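Local coordinates for protein twin-arginine translocation pathway signal (Rhodoferax ferrireducens, PDB 5IM2) that probably serves as the extracellular solute-binding component of a TRAP transporter, and holds a copurified benzoate in its ligand pocket, at residues D185-Q197 and S222-E234. Numbering follows the deposited sequence.
With BEZ (benzoic acid), chain B.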
# COMPACT_ATOMS: atom_id res chain seq x y z
N ASP A 185 9.11 17.19 16.25
CA ASP A 185 7.95 17.95 15.80
C ASP A 185 6.68 17.10 15.76
O ASP A 185 5.58 17.65 15.68
CB ASP A 185 8.25 18.57 14.42
CG ASP A 185 9.29 19.71 14.50
OD1 ASP A 185 9.30 20.44 15.51
OD2 ASP A 185 10.08 19.90 13.54
N LEU A 186 6.81 15.80 15.90
CA LEU A 186 5.65 14.91 15.89
C LEU A 186 5.08 14.67 17.27
O LEU A 186 4.03 14.02 17.37
CB LEU A 186 6.02 13.57 15.30
CG LEU A 186 6.24 13.62 13.77
CD1 LEU A 186 7.08 12.48 13.37
CD2 LEU A 186 4.95 13.55 13.01
N LYS A 187 5.77 15.11 18.31
CA LYS A 187 5.37 14.79 19.68
C LYS A 187 3.94 15.21 19.93
O LYS A 187 3.60 16.38 19.75
CB LYS A 187 6.30 15.48 20.68
CG LYS A 187 7.68 14.89 20.82
CD LYS A 187 8.33 15.37 22.12
CE LYS A 187 9.78 14.93 22.23
NZ LYS A 187 10.44 15.62 23.38
N GLY A 188 3.12 14.26 20.36
CA GLY A 188 1.75 14.53 20.75
C GLY A 188 0.80 14.81 19.61
O GLY A 188 -0.39 14.98 19.87
N LEU A 189 1.27 14.86 18.37
CA LEU A 189 0.36 15.00 17.24
C LEU A 189 -0.42 13.72 17.00
O LEU A 189 0.14 12.62 16.99
CB LEU A 189 1.11 15.34 15.95
CG LEU A 189 1.83 16.69 15.85
CD1 LEU A 189 2.31 16.91 14.41
CD2 LEU A 189 0.94 17.83 16.28
N LYS A 190 -1.72 13.88 16.76
CA LYS A 190 -2.57 12.77 16.36
C LYS A 190 -2.37 12.52 14.87
O LYS A 190 -2.83 13.30 14.04
CB LYS A 190 -4.03 13.07 16.68
CG LYS A 190 -4.37 13.06 18.15
CD LYS A 190 -5.80 13.51 18.39
CE LYS A 190 -6.06 14.93 17.85
NZ LYS A 190 -7.37 15.51 18.30
N MET A 191 -1.68 11.43 14.53
CA MET A 191 -1.25 11.13 13.16
C MET A 191 -1.85 9.82 12.69
O MET A 191 -1.67 8.78 13.32
CB MET A 191 0.27 11.04 13.10
CG MET A 191 0.96 12.37 13.34
SD MET A 191 0.62 13.64 12.07
CE MET A 191 1.37 12.87 10.63
N ARG A 192 -2.48 9.86 11.51
CA ARG A 192 -3.05 8.66 10.90
C ARG A 192 -1.99 7.81 10.21
O ARG A 192 -1.12 8.33 9.49
CB ARG A 192 -4.13 9.05 9.88
CG ARG A 192 -4.75 7.89 9.14
CD ARG A 192 -3.97 7.50 7.85
NE ARG A 192 -4.63 6.41 7.17
CZ ARG A 192 -4.23 5.87 6.02
NH1 ARG A 192 -3.13 6.33 5.40
NH2 ARG A 192 -4.92 4.88 5.51
N GLY A 193 -2.10 6.49 10.39
CA GLY A 193 -1.41 5.54 9.55
C GLY A 193 -2.37 4.48 9.05
O GLY A 193 -3.45 4.26 9.60
N PRO A 194 -1.96 3.76 8.00
CA PRO A 194 -2.86 2.79 7.37
C PRO A 194 -2.91 1.41 8.02
O PRO A 194 -3.92 0.71 7.89
CB PRO A 194 -2.31 2.70 5.94
CG PRO A 194 -0.81 2.98 6.11
CD PRO A 194 -0.76 4.02 7.20
N THR A 195 -1.83 1.00 8.70
CA THR A 195 -1.69 -0.35 9.22
C THR A 195 -0.97 -0.30 10.57
O THR A 195 -0.30 0.67 10.89
CB THR A 195 -0.87 -1.21 8.28
OG1 THR A 195 0.47 -0.71 8.32
CG2 THR A 195 -1.42 -1.14 6.86
N ARG A 196 -1.01 -1.42 11.31
CA ARG A 196 -0.38 -1.46 12.64
C ARG A 196 1.13 -1.25 12.58
O ARG A 196 1.72 -0.68 13.51
CB ARG A 196 -0.74 -2.77 13.35
CG ARG A 196 0.08 -3.97 12.93
CD ARG A 196 -0.17 -5.19 13.82
NE ARG A 196 0.68 -6.31 13.41
CZ ARG A 196 1.11 -7.28 14.21
NH1 ARG A 196 0.78 -7.30 15.50
NH2 ARG A 196 1.88 -8.25 13.72
N GLN A 197 1.84 -1.71 11.53
CA GLN A 197 3.28 -1.44 11.56
C GLN A 197 3.57 0.04 11.36
O GLN A 197 4.55 0.54 11.90
CB GLN A 197 4.06 -2.25 10.51
CG GLN A 197 4.27 -3.70 10.83
CD GLN A 197 4.65 -3.98 12.25
OE1 GLN A 197 5.49 -3.29 12.84
NE2 GLN A 197 4.08 -5.03 12.80
N SER A 222 -11.42 16.87 9.13
CA SER A 222 -12.34 17.99 9.28
C SER A 222 -12.93 18.07 10.67
O SER A 222 -13.11 19.17 11.21
CB SER A 222 -13.45 17.88 8.24
OG SER A 222 -12.92 18.08 6.94
N LYS A 223 -13.28 16.93 11.26
CA LYS A 223 -13.79 16.99 12.63
C LYS A 223 -12.66 17.12 13.64
O LYS A 223 -12.95 17.38 14.81
CB LYS A 223 -14.67 15.76 12.93
CG LYS A 223 -13.98 14.40 13.06
CD LYS A 223 -15.04 13.29 13.15
CE LYS A 223 -14.45 11.88 13.19
NZ LYS A 223 -15.58 10.89 13.21
N GLY A 224 -11.40 16.99 13.21
CA GLY A 224 -10.26 17.21 14.08
C GLY A 224 -9.83 16.04 14.93
O GLY A 224 -9.11 16.24 15.92
N THR A 225 -10.22 14.80 14.60
CA THR A 225 -9.71 13.68 15.37
C THR A 225 -8.30 13.31 14.98
O THR A 225 -7.67 12.48 15.67
CB THR A 225 -10.63 12.44 15.26
OG1 THR A 225 -10.85 12.11 13.89
CG2 THR A 225 -11.98 12.71 15.95
N ILE A 226 -7.77 13.87 13.89
CA ILE A 226 -6.36 13.75 13.56
C ILE A 226 -5.81 15.12 13.17
O ILE A 226 -6.52 15.96 12.61
CB ILE A 226 -6.09 12.72 12.44
CG1 ILE A 226 -6.89 13.03 11.18
CG2 ILE A 226 -6.38 11.31 12.94
CD1 ILE A 226 -6.54 12.09 10.03
N ASP A 227 -4.52 15.32 13.47
CA ASP A 227 -3.75 16.49 13.11
C ASP A 227 -3.07 16.35 11.74
O ASP A 227 -2.63 17.33 11.16
CB ASP A 227 -2.67 16.74 14.18
CG ASP A 227 -3.28 17.08 15.55
OD1 ASP A 227 -4.25 17.85 15.54
OD2 ASP A 227 -2.80 16.59 16.62
N GLY A 228 -2.94 15.13 11.25
CA GLY A 228 -2.17 14.88 10.06
C GLY A 228 -2.27 13.42 9.71
O GLY A 228 -2.88 12.62 10.43
N ALA A 229 -1.66 13.08 8.57
CA ALA A 229 -1.77 11.74 8.02
C ALA A 229 -0.48 11.37 7.30
O ALA A 229 0.15 12.22 6.66
CB ALA A 229 -2.92 11.59 7.02
N ALA A 230 -0.14 10.10 7.38
CA ALA A 230 0.92 9.52 6.58
C ALA A 230 0.28 8.97 5.31
O ALA A 230 -0.61 8.13 5.39
CB ALA A 230 1.62 8.42 7.37
N LEU A 231 0.70 9.47 4.14
CA LEU A 231 0.22 9.01 2.84
C LEU A 231 1.36 9.19 1.85
O LEU A 231 2.12 10.16 1.96
CB LEU A 231 -0.96 9.83 2.31
CG LEU A 231 -2.26 9.83 3.08
CD1 LEU A 231 -3.16 10.99 2.66
CD2 LEU A 231 -2.90 8.50 2.84
N PRO A 232 1.42 8.37 0.79
CA PRO A 232 2.27 8.75 -0.34
C PRO A 232 1.64 9.90 -1.12
O PRO A 232 0.44 10.18 -1.01
CB PRO A 232 2.30 7.48 -1.19
CG PRO A 232 0.94 6.89 -0.95
CD PRO A 232 0.63 7.16 0.50
N TRP A 233 2.46 10.55 -1.96
CA TRP A 233 2.01 11.71 -2.71
C TRP A 233 0.89 11.39 -3.67
O TRP A 233 -0.01 12.21 -3.88
CB TRP A 233 3.18 12.32 -3.49
CG TRP A 233 3.97 13.38 -2.77
CD1 TRP A 233 5.30 13.36 -2.50
CD2 TRP A 233 3.46 14.60 -2.21
NE1 TRP A 233 5.67 14.49 -1.81
CE2 TRP A 233 4.56 15.27 -1.61
CE3 TRP A 233 2.20 15.19 -2.15
CZ2 TRP A 233 4.43 16.51 -0.99
CZ3 TRP A 233 2.07 16.41 -1.52
CH2 TRP A 233 3.19 17.06 -0.96
N GLU A 234 0.92 10.19 -4.28
CA GLU A 234 0.08 9.95 -5.44
C GLU A 234 -1.41 10.00 -5.08
O GLU A 234 -2.23 10.41 -5.92
CB GLU A 234 0.46 8.61 -6.09
CG GLU A 234 0.21 7.39 -5.25
CD GLU A 234 -1.21 6.82 -5.33
OE1 GLU A 234 -1.96 7.12 -6.31
OE2 GLU A 234 -1.55 6.06 -4.39
C BEZ B . -3.43 4.42 2.45
O1 BEZ B . -2.49 4.99 3.08
O2 BEZ B . -4.39 3.92 3.08
C1 BEZ B . -3.40 4.39 0.95
C2 BEZ B . -4.43 3.75 0.26
C3 BEZ B . -4.40 3.76 -1.14
C4 BEZ B . -3.36 4.38 -1.81
C5 BEZ B . -2.33 4.98 -1.11
C6 BEZ B . -2.35 4.99 0.29
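Arg192 ties strand 190-193 to strand 228-232 and to the bound benzoate at once. Its CG lies anti to the backbone N (chi1 178°) and the chain bends at chi2, which carries the guanidinium along the neighbouring strand to the ligand. There Arg192 NH1 donates to benzoate O1 at 2.8 Å and Arg192 NH2 to O2 at 2.7 Å, both nearly straight, the bidentate carboxylate grip characteristic of TRAP solute-binding proteins. Arg192 NH1 also donates to Ala230 O (3.1 Å); that oxygen lies 4° from the guanidinium plane, so backbone and ligand together restrain the group's rotation, with Met212 O as a further acceptor for NH2. Pro194 CA sits over the outer part of one guanidinium face, and Leu231 CD2 approaches NH1 obliquely. The pocket is continued by Pro232, whose CG and CD touch the benzoate ring, and by Glu234, whose OE2 nears ring carbon C5.

The strands run parallel, their axes 26° apart, with Arg192 N donating to Gly228 O and Ala230 N to Arg192 O. On Met191's face, the side chain bends at chi2 and chi3 and lays SD 3.7 Å from Gly228 CA, with CE reaching on to Ala229 N.

At the start of the pairing, Asp227 and Lys190 are joined by two hydrogen bonds: Asp227 OD2 accepts Lys190 N (2.9 Å) on its anti side and well out of the carboxylate plane, while Asp227 N donates to Lys190 O (2.7 Å). Lys190 bends at chi3 past Thr225 O and places NZ 3.0 Å from Gly224 O, just beyond helix 217-223.

That helix lies in the connection between the two strands, and its Ile217 touches Arg192 and Leu231. Strand 190-193 is flanked by 208-211 on its other edge, and Met191 reaches Phe173 and Thr175 of strand 171-175, the next strand beyond 228-232.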